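Local coordinates for uncharacterized ParM protein (PDB 3JS6), which is an actin-like plasmid segregation protein whose filaments probably serve to move plasmid DNA copies apart, at residues Glu53-Ile56 with Glu62-Leu65; Cys98-Leu103 with Lys139-Glu144; Val4-Leu9 with Leu336-Val341; Asn123-Asp128 with Val157-Gln162; Gly18-Glu23 with Arg105-Glu110. One frame throughout, in Å; residues are numbered along the deposited sequence.

Contact 1 of 5, residues Glu53-Ile56 with Glu62-Leu65; sequences EFII and EVLL
Phe54 and Leu64 form an antiparallel hydrogen-bonded pair, and their peptide groups supply both direct backbone bonds between 53-56 and 62-65. Phe54 N donates to Leu64 O at 2.9 Å, the donor tilted 20° from the carbonyl plane. The return bond, Leu64 N to Phe54 O, is also 2.9 Å long but lies in the carbonyl plane. Leu64 O meets two weaker partners: Glu53 CA makes a CA-H...O contact with Leu64 O at 3.4 Å, and the edge of the Phe54 ring lies in plane with that oxygen, CD1 being 3.8 Å from Leu64 O. Closer to the connecting loop a water takes over, accepting from Ile56 N (2.9 Å) and donating to Glu62 O (2.6 Å). Neighbouring chain segments take further backbone groups: Ile55 bonds with Glu144, Val63 with Lys34 and Leu65 with Gly32, while Glu53 N bonds Asp146 OD2.

The aliphatic part of Glu53 packs across the strands, CB at 3.7 Å from Val63 CG1 and CG at 3.9 Å from Leu65 CD2, with which it runs side by side. Extended beyond CG (chi2 -177°), the chain carries its carboxylate to a salt bridge with Lys34. On the other face the Leu64 and Ile56 side chains cross at about a right angle, CD1 to CG1, and Phe54 and Leu64 rest on Cys98 of helix 90-104. The pairing is that of a beta hairpin, strands 52-56 and 64-66, within the mixed sheet of the actin-like N-terminal domain.

Contact 2 of 5, residues Cys98-Leu103 with Lys139-Glu144; sequences CSIGLL and KSRLIE
Ile100, Ile143 and Arg141 bury the most surface here, and the first of them meets the arginine with a single methyl. Ile100 CD1 lies over one face of the Arg141 guanidinium, displaced from its centre toward the side between NH1 and NH2: it is 3.3 Å from Arg141 NH1 and 3.5 Å from both CZ and NH2 of that arginine. Lys139 CG covers the opposite face, 3.9 Å above the plane and over its centre, so carbon atoms lie over both faces. The position follows from a folded side chain: chi1 near +65° sets CG between the backbone N and the carbonyl carbon, and bends at chi2 and chi3 bring the chain out from the strand to Ile100. The two side chains meet at about a right angle.

Ile143 works on the helix backbone instead. Its CD1 lies 3.8 Å from Gly101 CA, and its CG2 is 4.1 Å from the same Gly101 CA; with no side chain at that position, the strand comes close, while the axes of 98-103 and 141-144 approach to 8.8 Å at 72°. Ile143 CD1 also touches Ile100 CG2, more loosely.

The contact thus separates two uses of one cation: its faces receive carbon, whereas NH2 forms a salt bridge with Glu97 of helix 90-104, which also carries Ile100, and NH1 bonds Leu137 O weakly. Glu97 probably offsets the buried charge; these bonds and the covered faces together probably limit rotation.

Contact 3 of 5, residues Val4-Leu9 with Leu336-Val341; sequences VYVMAL and LLKNKV
Lys338 carries nearly the whole contact of 336-341 with the strand, meeting Val4 and Val6, but the helix already faces the sheet one residue earlier. There Leu337 turns to Val115 of strand 111-120. Lys338 follows, its CB 3.9 Å from Val6 CG2. All four side-chain torsions lie near 180°, starting with CG opposite the backbone N (chi1 168°), and this straight chain passes obliquely over Val6, with CD also 3.9 Å from Val6 CG2. Lys338 CG lies 4.3 Å from Val4 CG1, so the aliphatic run rests on both valines. At its end, CE is 3.1 Å from Val4 O, and NZ gives that same Val4 O a weak hydrogen bond of 3.0 Å. Val341, one turn on, points toward the strand but approaches no nearer than 4.9 Å, from its CG1 to Val4 CG2.

Helix 325-342 therefore lies along one face of strand 4-11: Val4 also touches Glu342, Val6 touches Glu335, and Ala8 reaches Val327 and Glu331. Met7, present as selenomethionine, and Leu9, on the other face, pack on helix 90-104, while strands 15-20 and 111-120 flank 4-11 within the sheet.

Contact 4 of 5, residues Asn123-Asp128 with Val157-Gln162; sequences NEIGTD and VKIVAQ
Ile125 is the residue of 123-128 that touches the strand, setting its CD1 against both a side chain and the backbone of 157-161. That methyl is 3.7 Å from Ile159 CG2, the two isoleucines sliding past each other in opposite directions. It also rests on the peptide that joins Val160 to Ala161, with Ile125 CD1 at 3.7 Å from Val160 C and 4.0 Å from Ala161 N. Placing CG1 opposite the backbone N (chi1 -167°) sends the longer branch to the strand; the shorter one makes a slack touch, Ile125 CG2 to Ala161 CB at 4.5 Å. Met120 packs on both isoleucines.

The hydrogen bonds are of a different kind, all within the loop that presents Ile125. Glu124 O receives three donors: Gly126 N at 2.7 Å, Thr127 N at 3.1 Å, and Thr127 OG1 at 3.1 Å. The hydroxyl approaches with a C=O...donor angle of 124°, tilted 18° from the carbonyl plane. Gly126 adopts backbone angles suited to glycine, which lets the chain fold back around that one carbonyl.

Such a loop combines an inverse gamma turn, centred on Ile125, with an N-cap: Thr127 OG1 bonds Lys129 N at the start of helix 128-137. It forms the link from strand 111-120 to that helix in the actin-like N-terminal domain, held against the neighbouring parallel strand 148-161.

Contact 5 of 5, residues Gly18-Glu23 with Arg105-Glu110; sequences GKINDE and REVPEE
Ile20 and Val107 make the close-fitting, buried half of this contact. Ile20 CD1 meets Val107 CG2 at 3.7 Å, the side chains crossing at about a right angle, and Ile20 CG2 lies 3.8 Å from Glu106 CB. Both branches are used because CG1 stands opposite the backbone N (chi1 -179°), which stretches CD1 toward Val107 and sets CG2 between N and C, where it meets Glu106 CB. Tyr5 of strand 4-11 also packs on both Ile20 and Val107.

The other half is polar and faces solvent. Glu23 and Glu106 still approach closely through their carbon chains, Glu23 CG 3.6 Å from Glu106 CG and 3.2 Å from Glu106 OE1. Their carboxylates are the loose part: the planes are 36° apart, with Glu23 OE2 at 4.5 Å from Glu106 OE1, and no direct bond joins the acids. Equally loose is a water-bridged link, the water accepting from Asn21 ND2 (2.8 Å) and donating to Glu106 O (3.2 Å). The type II' turn from Ile20 to Glu23 sets both halves on one short hairpin end. Backbone bonds Ile20 N to Glu23 O and Glu23 N to Ile20 O close it; Lys19 NZ additionally bonds Asn21 O at 3.0 Å and forms a salt bridge with Glu331.

Attraction here comes from hydrocarbon and from one bridging water. The two neighbouring acids probably repel mildly, perhaps making one slightly easier to protonate, although Glu23 lies exposed to solvent that would screen the effect.

How the contacts relate
All five contacts reach the same mixed sheet of the actin-like N-terminal domain. Contacts 1 and 2, centres about 10 Å apart, touch because strands 52-56 and 141-145 are neighbours under helix 90-104. That helix also joins contact 2 to contacts 3 and 5, through Met7 and Gly18-Ile20. Contacts 3 and 5, centres about 13 Å apart, share adjoining strands 4-11 and 15-20 through their first segments. Contact 4, its centre about 28 Å from that of contact 1, meets contact 3 where Leu337 packs on strand 148-161. Along the chain contact 1 closes before contact 2 opens, and the segments of contact 2 alternate with those of contacts 4 and 5. Contact 3 spans them all, the last helix returning to where the chain began.

Contact 1 of 5, residues Glu53-Ile56 with Glu62-Leu65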
# COMPACT_ATOMS: atom_id res chain seq x y z
N GLU A 53 -7.35 9.26 18.29
CA GLU A 53 -8.80 9.16 18.45
C GLU A 53 -9.44 9.97 17.35
O GLU A 53 -9.01 11.11 17.11
CB GLU A 53 -9.24 9.70 19.81
CG GLU A 53 -8.62 8.98 20.98
CD GLU A 53 -9.13 9.50 22.31
OE1 GLU A 53 -9.53 10.69 22.38
OE2 GLU A 53 -9.12 8.72 23.28
N PHE A 54 -10.45 9.39 16.71
CA PHE A 54 -11.14 10.06 15.61
C PHE A 54 -12.65 10.16 15.83
O PHE A 54 -13.32 9.16 16.11
CB PHE A 54 -10.92 9.30 14.29
CG PHE A 54 -9.47 9.16 13.91
CD1 PHE A 54 -8.64 8.25 14.56
CD2 PHE A 54 -8.93 9.98 12.93
CE1 PHE A 54 -7.29 8.17 14.21
CE2 PHE A 54 -7.59 9.90 12.59
CZ PHE A 54 -6.77 8.99 13.23
N ILE A 55 -13.17 11.38 15.70
CA ILE A 55 -14.62 11.62 15.80
C ILE A 55 -15.01 12.18 14.44
O ILE A 55 -14.50 13.22 14.01
CB ILE A 55 -14.98 12.61 16.91
CG1 ILE A 55 -14.68 11.98 18.27
CG2 ILE A 55 -16.46 12.98 16.83
CD1 ILE A 55 -14.91 12.94 19.43
N ILE A 56 -15.92 11.48 13.77
CA ILE A 56 -16.34 11.86 12.41
C ILE A 56 -17.71 12.55 12.37
O ILE A 56 -18.70 12.01 12.86
CB ILE A 56 -16.44 10.60 11.49
CG1 ILE A 56 -15.23 9.68 11.67
CG2 ILE A 56 -16.64 11.04 10.04
CD1 ILE A 56 -13.90 10.37 11.54
N GLU A 62 -19.18 7.55 18.82
CA GLU A 62 -18.19 6.62 18.31
C GLU A 62 -16.82 7.24 18.17
O GLU A 62 -16.54 7.97 17.22
CB GLU A 62 -18.62 6.08 16.94
CG GLU A 62 -17.65 5.02 16.41
CD GLU A 62 -18.14 4.36 15.15
OE1 GLU A 62 -18.53 3.16 15.21
OE2 GLU A 62 -18.14 5.02 14.09
N VAL A 63 -15.95 6.93 19.11
CA VAL A 63 -14.60 7.47 19.04
C VAL A 63 -13.76 6.34 18.45
O VAL A 63 -13.48 5.35 19.12
CB VAL A 63 -14.10 7.85 20.44
CG1 VAL A 63 -12.70 8.45 20.35
CG2 VAL A 63 -15.05 8.85 21.06
N LEU A 64 -13.40 6.47 17.18
CA LEU A 64 -12.61 5.44 16.49
C LEU A 64 -11.15 5.48 16.95
O LEU A 64 -10.63 6.54 17.28
CB LEU A 64 -12.70 5.65 14.98
CG LEU A 64 -14.08 5.45 14.30
CD1 LEU A 64 -14.01 5.90 12.82
CD2 LEU A 64 -14.46 3.99 14.37
N LEU A 65 -10.49 4.32 16.95
CA LEU A 65 -9.08 4.21 17.36
C LEU A 65 -8.28 3.64 16.21
O LEU A 65 -8.61 2.57 15.66
CB LEU A 65 -8.96 3.29 18.59
CG LEU A 65 -9.58 3.92 19.83
CD1 LEU A 65 -9.63 2.89 20.97
CD2 LEU A 65 -8.73 5.16 20.22
O HOH W 1 -17.30 9.36 15.15

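Contact 2 of 5, residues Cys98-Leu103 with Lys139-Glu144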
# COMPACT_ATOMS: atom_id res chain seq x y z
N CYS A 98 -10.40 7.50 9.01
CA CYS A 98 -9.25 7.72 9.92
C CYS A 98 -7.93 7.99 9.17
O CYS A 98 -7.09 8.75 9.65
CB CYS A 98 -9.06 6.50 10.84
SG CYS A 98 -10.48 6.26 11.93
N SER A 99 -7.76 7.34 8.02
CA SER A 99 -6.56 7.49 7.20
C SER A 99 -6.56 8.91 6.62
O SER A 99 -5.55 9.62 6.63
CB SER A 99 -6.57 6.45 6.08
OG SER A 99 -6.46 5.14 6.61
N ILE A 100 -7.71 9.34 6.13
CA ILE A 100 -7.80 10.69 5.61
C ILE A 100 -7.56 11.65 6.77
O ILE A 100 -6.81 12.63 6.64
CB ILE A 100 -9.19 10.93 4.97
CG1 ILE A 100 -9.24 10.21 3.61
CG2 ILE A 100 -9.46 12.44 4.86
CD1 ILE A 100 -10.59 10.24 2.91
N GLY A 101 -8.15 11.36 7.92
CA GLY A 101 -7.97 12.22 9.08
C GLY A 101 -6.52 12.36 9.53
O GLY A 101 -6.09 13.46 9.91
N LEU A 102 -5.76 11.27 9.50
CA LEU A 102 -4.35 11.30 9.92
C LEU A 102 -3.56 12.22 9.00
O LEU A 102 -2.67 12.94 9.46
CB LEU A 102 -3.71 9.91 9.87
CG LEU A 102 -3.56 9.05 11.12
CD1 LEU A 102 -2.65 7.85 10.76
CD2 LEU A 102 -2.95 9.86 12.30
N LEU A 103 -3.85 12.16 7.71
CA LEU A 103 -3.14 13.03 6.79
C LEU A 103 -3.58 14.49 7.01
O LEU A 103 -2.74 15.39 6.99
CB LEU A 103 -3.37 12.60 5.34
CG LEU A 103 -2.82 11.21 4.95
CD1 LEU A 103 -2.99 10.99 3.44
CD2 LEU A 103 -1.33 11.07 5.32
N LYS A 139 -15.87 13.41 -1.01
CA LYS A 139 -16.85 14.10 -0.18
C LYS A 139 -16.17 14.91 0.91
O LYS A 139 -15.02 14.66 1.26
CB LYS A 139 -17.84 13.11 0.46
CG LYS A 139 -17.25 12.18 1.49
CD LYS A 139 -18.30 11.21 2.00
CE LYS A 139 -17.68 10.09 2.83
NZ LYS A 139 -18.68 9.10 3.26
N SER A 140 -16.89 15.90 1.42
CA SER A 140 -16.37 16.74 2.48
C SER A 140 -16.67 16.06 3.79
O SER A 140 -17.59 15.26 3.87
CB SER A 140 -17.07 18.11 2.47
OG SER A 140 -16.51 18.93 1.47
N ARG A 141 -15.88 16.37 4.81
CA ARG A 141 -16.17 15.79 6.11
C ARG A 141 -15.45 16.50 7.24
O ARG A 141 -14.40 17.08 7.03
CB ARG A 141 -15.81 14.31 6.13
CG ARG A 141 -14.34 13.98 5.97
CD ARG A 141 -14.06 13.65 4.50
NE ARG A 141 -14.26 12.21 4.27
CZ ARG A 141 -13.85 11.52 3.20
NH1 ARG A 141 -13.18 12.14 2.23
NH2 ARG A 141 -14.11 10.22 3.10
N LEU A 142 -16.03 16.46 8.42
CA LEU A 142 -15.43 17.05 9.59
C LEU A 142 -14.80 15.90 10.38
O LEU A 142 -15.48 14.93 10.75
CB LEU A 142 -16.48 17.72 10.47
CG LEU A 142 -15.88 18.23 11.79
CD1 LEU A 142 -14.95 19.39 11.48
CD2 LEU A 142 -16.97 18.67 12.77
N ILE A 143 -13.51 15.99 10.64
CA ILE A 143 -12.87 14.94 11.41
C ILE A 143 -12.10 15.61 12.53
O ILE A 143 -11.36 16.58 12.32
CB ILE A 143 -11.89 14.10 10.56
CG1 ILE A 143 -12.66 13.39 9.44
CG2 ILE A 143 -11.15 13.08 11.45
CD1 ILE A 143 -11.75 12.62 8.53
N GLU A 144 -12.27 15.08 13.73
CA GLU A 144 -11.57 15.60 14.90
C GLU A 144 -10.54 14.53 15.24
O GLU A 144 -10.91 13.39 15.56
CB GLU A 144 -12.57 15.78 16.04
CG GLU A 144 -12.10 16.67 17.17
CD GLU A 144 -12.94 16.49 18.41
OE1 GLU A 144 -12.58 15.66 19.28
OE2 GLU A 144 -13.97 17.18 18.51

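Contact 3 of 5, residues Val4-Leu9 with Leu336-Val341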
# COMPACT_ATOMS: atom_id res chain seq x y z
N VAL A 4 -4.46 23.97 -2.02
CA VAL A 4 -4.75 22.54 -2.15
C VAL A 4 -3.55 21.60 -1.92
O VAL A 4 -2.47 21.81 -2.44
CB VAL A 4 -5.35 22.26 -3.53
CG1 VAL A 4 -5.74 20.81 -3.65
CG2 VAL A 4 -6.56 23.18 -3.77
N TYR A 5 -3.78 20.56 -1.13
CA TYR A 5 -2.75 19.57 -0.80
C TYR A 5 -3.03 18.24 -1.49
O TYR A 5 -4.15 17.97 -1.86
CB TYR A 5 -2.72 19.33 0.70
CG TYR A 5 -2.32 20.53 1.49
CD1 TYR A 5 -3.28 21.30 2.17
CD2 TYR A 5 -0.99 20.92 1.56
CE1 TYR A 5 -2.91 22.42 2.89
CE2 TYR A 5 -0.62 22.04 2.28
CZ TYR A 5 -1.57 22.78 2.95
OH TYR A 5 -1.20 23.91 3.65
N VAL A 6 -2.00 17.41 -1.63
CA VAL A 6 -2.20 16.13 -2.28
C VAL A 6 -2.07 15.00 -1.26
O VAL A 6 -1.05 14.88 -0.59
CB VAL A 6 -1.17 15.92 -3.42
CG1 VAL A 6 -1.22 14.49 -3.93
CG2 VAL A 6 -1.50 16.89 -4.58
N MSE A 7 -3.12 14.20 -1.12
CA MSE A 7 -3.11 13.05 -0.22
C MSE A 7 -2.95 11.80 -1.08
O MSE A 7 -3.73 11.60 -2.01
CB MSE A 7 -4.41 12.88 0.55
CG MSE A 7 -4.69 13.88 1.67
SE MSE A 7 -6.38 13.37 2.58
CE MSE A 7 -6.32 14.57 4.07
N ALA A 8 -1.95 10.97 -0.76
CA ALA A 8 -1.73 9.74 -1.48
C ALA A 8 -1.98 8.64 -0.45
O ALA A 8 -1.43 8.68 0.64
CB ALA A 8 -0.32 9.66 -2.00
N LEU A 9 -2.83 7.69 -0.82
CA LEU A 9 -3.23 6.61 0.09
C LEU A 9 -3.16 5.27 -0.60
O LEU A 9 -3.46 5.16 -1.78
CB LEU A 9 -4.66 6.83 0.57
CG LEU A 9 -4.84 7.92 1.63
CD1 LEU A 9 -6.34 8.27 1.79
CD2 LEU A 9 -4.26 7.39 2.97
N LEU A 336 -0.67 16.23 -10.55
CA LEU A 336 -1.23 16.58 -11.84
C LEU A 336 -2.71 16.89 -11.66
O LEU A 336 -3.24 17.81 -12.29
CB LEU A 336 -1.06 15.44 -12.84
CG LEU A 336 0.39 15.20 -13.28
CD1 LEU A 336 0.38 14.14 -14.36
CD2 LEU A 336 1.01 16.48 -13.81
N LEU A 337 -3.38 16.13 -10.80
CA LEU A 337 -4.81 16.40 -10.58
C LEU A 337 -4.96 17.76 -9.87
O LEU A 337 -5.92 18.51 -10.12
CB LEU A 337 -5.45 15.29 -9.74
CG LEU A 337 -6.97 15.40 -9.57
CD1 LEU A 337 -7.66 15.33 -10.93
CD2 LEU A 337 -7.46 14.29 -8.68
N LYS A 338 -4.01 18.07 -8.99
CA LYS A 338 -4.03 19.33 -8.26
C LYS A 338 -3.89 20.51 -9.25
O LYS A 338 -4.54 21.54 -9.10
CB LYS A 338 -2.90 19.37 -7.24
CG LYS A 338 -2.64 20.75 -6.63
CD LYS A 338 -1.52 20.69 -5.62
CE LYS A 338 -1.08 22.08 -5.21
NZ LYS A 338 -0.04 22.02 -4.15
N ASN A 339 -3.04 20.35 -10.25
CA ASN A 339 -2.90 21.43 -11.22
C ASN A 339 -4.20 21.58 -12.01
O ASN A 339 -4.68 22.69 -12.22
CB ASN A 339 -1.75 21.16 -12.19
CG ASN A 339 -0.43 21.03 -11.48
OD1 ASN A 339 -0.18 21.70 -10.48
ND2 ASN A 339 0.44 20.17 -12.01
N LYS A 340 -4.77 20.46 -12.43
CA LYS A 340 -6.01 20.53 -13.19
C LYS A 340 -7.08 21.31 -12.42
O LYS A 340 -7.86 22.07 -13.00
CB LYS A 340 -6.53 19.13 -13.50
CG LYS A 340 -7.81 19.13 -14.31
CD LYS A 340 -8.31 17.73 -14.58
CE LYS A 340 -9.69 17.77 -15.24
NZ LYS A 340 -10.28 16.41 -15.33
N VAL A 341 -7.08 21.14 -11.10
CA VAL A 341 -8.04 21.80 -10.22
C VAL A 341 -7.72 23.28 -9.97
O VAL A 341 -8.64 24.11 -9.87
CB VAL A 341 -8.12 21.04 -8.87
CG1 VAL A 341 -8.91 21.83 -7.84
CG2 VAL A 341 -8.76 19.68 -9.11

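Contact 4 of 5, residues Asn123-Asp128 with Val157-Gln162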
# COMPACT_ATOMS: atom_id res chain seq x y z
N ASN A 123 -8.14 -5.89 -11.13
CA ASN A 123 -9.38 -6.52 -11.56
C ASN A 123 -10.67 -5.79 -11.21
O ASN A 123 -11.73 -6.16 -11.69
CB ASN A 123 -9.44 -7.97 -11.05
CG ASN A 123 -9.57 -8.06 -9.54
OD1 ASN A 123 -9.62 -9.16 -8.99
ND2 ASN A 123 -9.62 -6.92 -8.87
N GLU A 124 -10.61 -4.74 -10.39
CA GLU A 124 -11.84 -4.02 -10.07
C GLU A 124 -11.83 -2.60 -10.63
O GLU A 124 -12.83 -1.89 -10.57
CB GLU A 124 -12.08 -3.98 -8.56
CG GLU A 124 -10.90 -4.40 -7.71
CD GLU A 124 -11.23 -4.43 -6.22
OE1 GLU A 124 -11.61 -3.38 -5.67
OE2 GLU A 124 -11.12 -5.51 -5.61
N ILE A 125 -10.68 -2.24 -11.20
CA ILE A 125 -10.43 -0.92 -11.75
C ILE A 125 -11.22 -0.54 -13.01
O ILE A 125 -10.64 -0.29 -14.06
CB ILE A 125 -8.90 -0.76 -12.03
CG1 ILE A 125 -8.56 0.71 -12.30
CG2 ILE A 125 -8.49 -1.62 -13.21
CD1 ILE A 125 -8.76 1.59 -11.10
N GLY A 126 -12.54 -0.47 -12.88
CA GLY A 126 -13.38 -0.11 -14.00
C GLY A 126 -14.79 -0.59 -13.75
O GLY A 126 -15.73 -0.21 -14.44
N THR A 127 -14.94 -1.44 -12.74
CA THR A 127 -16.22 -2.00 -12.38
C THR A 127 -17.02 -1.04 -11.51
O THR A 127 -16.69 0.15 -11.40
CB THR A 127 -16.04 -3.30 -11.58
OG1 THR A 127 -15.67 -2.98 -10.24
CG2 THR A 127 -14.96 -4.17 -12.21
N ASP A 128 -18.08 -1.57 -10.91
CA ASP A 128 -18.95 -0.79 -10.03
C ASP A 128 -18.22 -0.53 -8.71
O ASP A 128 -18.64 0.32 -7.92
CB ASP A 128 -20.24 -1.56 -9.76
CG ASP A 128 -20.00 -2.88 -9.06
OD1 ASP A 128 -19.25 -3.72 -9.61
OD2 ASP A 128 -20.55 -3.08 -7.95
N VAL A 157 -10.46 13.30 -7.18
CA VAL A 157 -10.01 11.94 -6.84
C VAL A 157 -9.45 11.25 -8.07
O VAL A 157 -10.02 11.34 -9.15
CB VAL A 157 -11.18 11.08 -6.28
CG1 VAL A 157 -10.70 9.65 -6.02
CG2 VAL A 157 -11.72 11.70 -4.99
N LYS A 158 -8.32 10.59 -7.92
CA LYS A 158 -7.73 9.89 -9.05
C LYS A 158 -7.38 8.49 -8.59
O LYS A 158 -6.60 8.33 -7.65
CB LYS A 158 -6.49 10.62 -9.53
CG LYS A 158 -5.75 9.94 -10.70
CD LYS A 158 -6.63 9.73 -11.94
CE LYS A 158 -5.78 9.30 -13.13
NZ LYS A 158 -6.61 8.95 -14.30
N ILE A 159 -7.96 7.49 -9.24
CA ILE A 159 -7.72 6.10 -8.89
C ILE A 159 -7.09 5.29 -10.03
O ILE A 159 -7.60 5.30 -11.15
CB ILE A 159 -9.03 5.39 -8.52
CG1 ILE A 159 -9.70 6.09 -7.34
CG2 ILE A 159 -8.74 3.94 -8.23
CD1 ILE A 159 -11.16 5.79 -7.24
N VAL A 160 -6.00 4.58 -9.77
CA VAL A 160 -5.44 3.74 -10.81
C VAL A 160 -5.26 2.31 -10.31
O VAL A 160 -5.56 2.01 -9.15
CB VAL A 160 -4.07 4.27 -11.30
CG1 VAL A 160 -4.25 5.66 -11.90
CG2 VAL A 160 -3.06 4.27 -10.18
N ALA A 161 -4.81 1.42 -11.19
CA ALA A 161 -4.54 0.03 -10.79
C ALA A 161 -3.30 0.07 -9.88
O ALA A 161 -2.34 0.79 -10.17
CB ALA A 161 -4.26 -0.84 -12.02
N GLN A 162 -3.29 -0.71 -8.81
CA GLN A 162 -2.18 -0.67 -7.86
C GLN A 162 -0.76 -0.79 -8.41
O GLN A 162 0.13 -0.04 -7.99
CB GLN A 162 -2.38 -1.71 -6.76
CG GLN A 162 -3.80 -1.78 -6.29
CD GLN A 162 -3.92 -2.51 -4.98
OE1 GLN A 162 -3.33 -3.58 -4.78
NE2 GLN A 162 -4.70 -1.94 -4.07

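Contact 5 of 5, residues Gly18-Glu23 with Arg105-Glu110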
# COMPACT_ATOMS: atom_id res chain seq x y z
N GLY A 18 0.13 6.05 3.88
CA GLY A 18 -0.36 7.37 3.56
C GLY A 18 0.76 8.39 3.45
O GLY A 18 1.80 8.28 4.11
N LYS A 19 0.58 9.40 2.61
CA LYS A 19 1.62 10.42 2.50
C LYS A 19 0.99 11.76 2.14
O LYS A 19 0.09 11.82 1.31
CB LYS A 19 2.66 10.01 1.45
CG LYS A 19 3.85 10.96 1.29
CD LYS A 19 4.88 10.40 0.31
CE LYS A 19 6.14 11.28 0.27
NZ LYS A 19 5.90 12.57 -0.45
N ILE A 20 1.45 12.82 2.79
CA ILE A 20 0.99 14.17 2.48
C ILE A 20 2.22 15.04 2.69
O ILE A 20 2.85 14.98 3.74
CB ILE A 20 -0.23 14.63 3.36
CG1 ILE A 20 -0.64 16.05 2.93
CG2 ILE A 20 0.10 14.56 4.84
CD1 ILE A 20 -2.01 16.49 3.43
N ASN A 21 2.57 15.83 1.68
CA ASN A 21 3.76 16.66 1.75
C ASN A 21 4.94 15.74 2.13
O ASN A 21 5.14 14.70 1.48
CB ASN A 21 3.55 17.79 2.75
CG ASN A 21 2.38 18.71 2.36
OD1 ASN A 21 2.15 18.98 1.18
ND2 ASN A 21 1.64 19.19 3.35
N ASP A 22 5.70 16.07 3.16
CA ASP A 22 6.83 15.23 3.55
C ASP A 22 6.50 14.28 4.69
O ASP A 22 7.38 13.66 5.27
CB ASP A 22 8.01 16.11 3.94
CG ASP A 22 8.47 17.01 2.80
OD1 ASP A 22 8.72 16.48 1.70
OD2 ASP A 22 8.57 18.23 3.00
N GLU A 23 5.21 14.18 5.00
CA GLU A 23 4.74 13.34 6.10
C GLU A 23 4.20 12.00 5.58
O GLU A 23 3.54 11.95 4.55
CB GLU A 23 3.63 14.09 6.85
CG GLU A 23 4.01 14.78 8.15
CD GLU A 23 5.41 15.38 8.19
OE1 GLU A 23 5.67 16.41 7.52
OE2 GLU A 23 6.25 14.80 8.91
N ARG A 105 -4.48 15.88 9.73
CA ARG A 105 -3.88 16.40 10.94
C ARG A 105 -2.48 16.97 10.67
O ARG A 105 -1.97 17.76 11.46
CB ARG A 105 -3.79 15.30 12.01
CG ARG A 105 -3.54 15.85 13.42
CD ARG A 105 -2.14 15.48 13.89
NE ARG A 105 -1.95 14.03 13.93
CZ ARG A 105 -2.35 13.25 14.92
NH1 ARG A 105 -2.14 11.94 14.86
NH2 ARG A 105 -2.95 13.77 15.98
N GLU A 106 -1.85 16.56 9.57
CA GLU A 106 -0.52 17.07 9.24
C GLU A 106 -0.57 18.45 8.58
O GLU A 106 0.47 19.01 8.26
CB GLU A 106 0.22 16.08 8.33
CG GLU A 106 0.55 14.74 9.02
CD GLU A 106 1.33 14.93 10.32
OE1 GLU A 106 2.12 15.89 10.44
OE2 GLU A 106 1.17 14.10 11.24
N VAL A 107 -1.77 18.99 8.37
CA VAL A 107 -1.91 20.32 7.76
C VAL A 107 -2.32 21.22 8.91
O VAL A 107 -3.36 21.01 9.52
CB VAL A 107 -3.02 20.38 6.69
CG1 VAL A 107 -3.20 21.83 6.23
CG2 VAL A 107 -2.69 19.46 5.49
N PRO A 108 -1.54 22.28 9.19
CA PRO A 108 -1.81 23.22 10.28
C PRO A 108 -3.16 23.94 10.27
O PRO A 108 -3.79 24.06 11.31
CB PRO A 108 -0.65 24.22 10.19
CG PRO A 108 0.41 23.49 9.39
CD PRO A 108 -0.43 22.77 8.36
N GLU A 109 -3.58 24.43 9.11
CA GLU A 109 -4.86 25.15 8.99
C GLU A 109 -6.06 24.28 9.29
O GLU A 109 -6.01 23.05 9.14
CB GLU A 109 -5.07 25.71 7.57
CG GLU A 109 -3.88 26.34 6.94
CD GLU A 109 -3.12 25.37 6.07
OE1 GLU A 109 -3.51 25.16 4.90
OE2 GLU A 109 -2.13 24.81 6.55
N GLU A 110 -7.14 24.94 9.67
CA GLU A 110 -8.42 24.30 9.98
C GLU A 110 -9.11 23.69 8.77
O GLU A 110 -9.61 22.56 8.83
CB GLU A 110 -9.39 25.32 10.58
CG GLU A 110 -9.30 25.51 12.05
CD GLU A 110 -10.67 25.48 12.69
OE1 GLU A 110 -11.29 24.39 12.71
OE2 GLU A 110 -11.13 26.54 13.16
O HOH W 2 2.19 17.94 5.74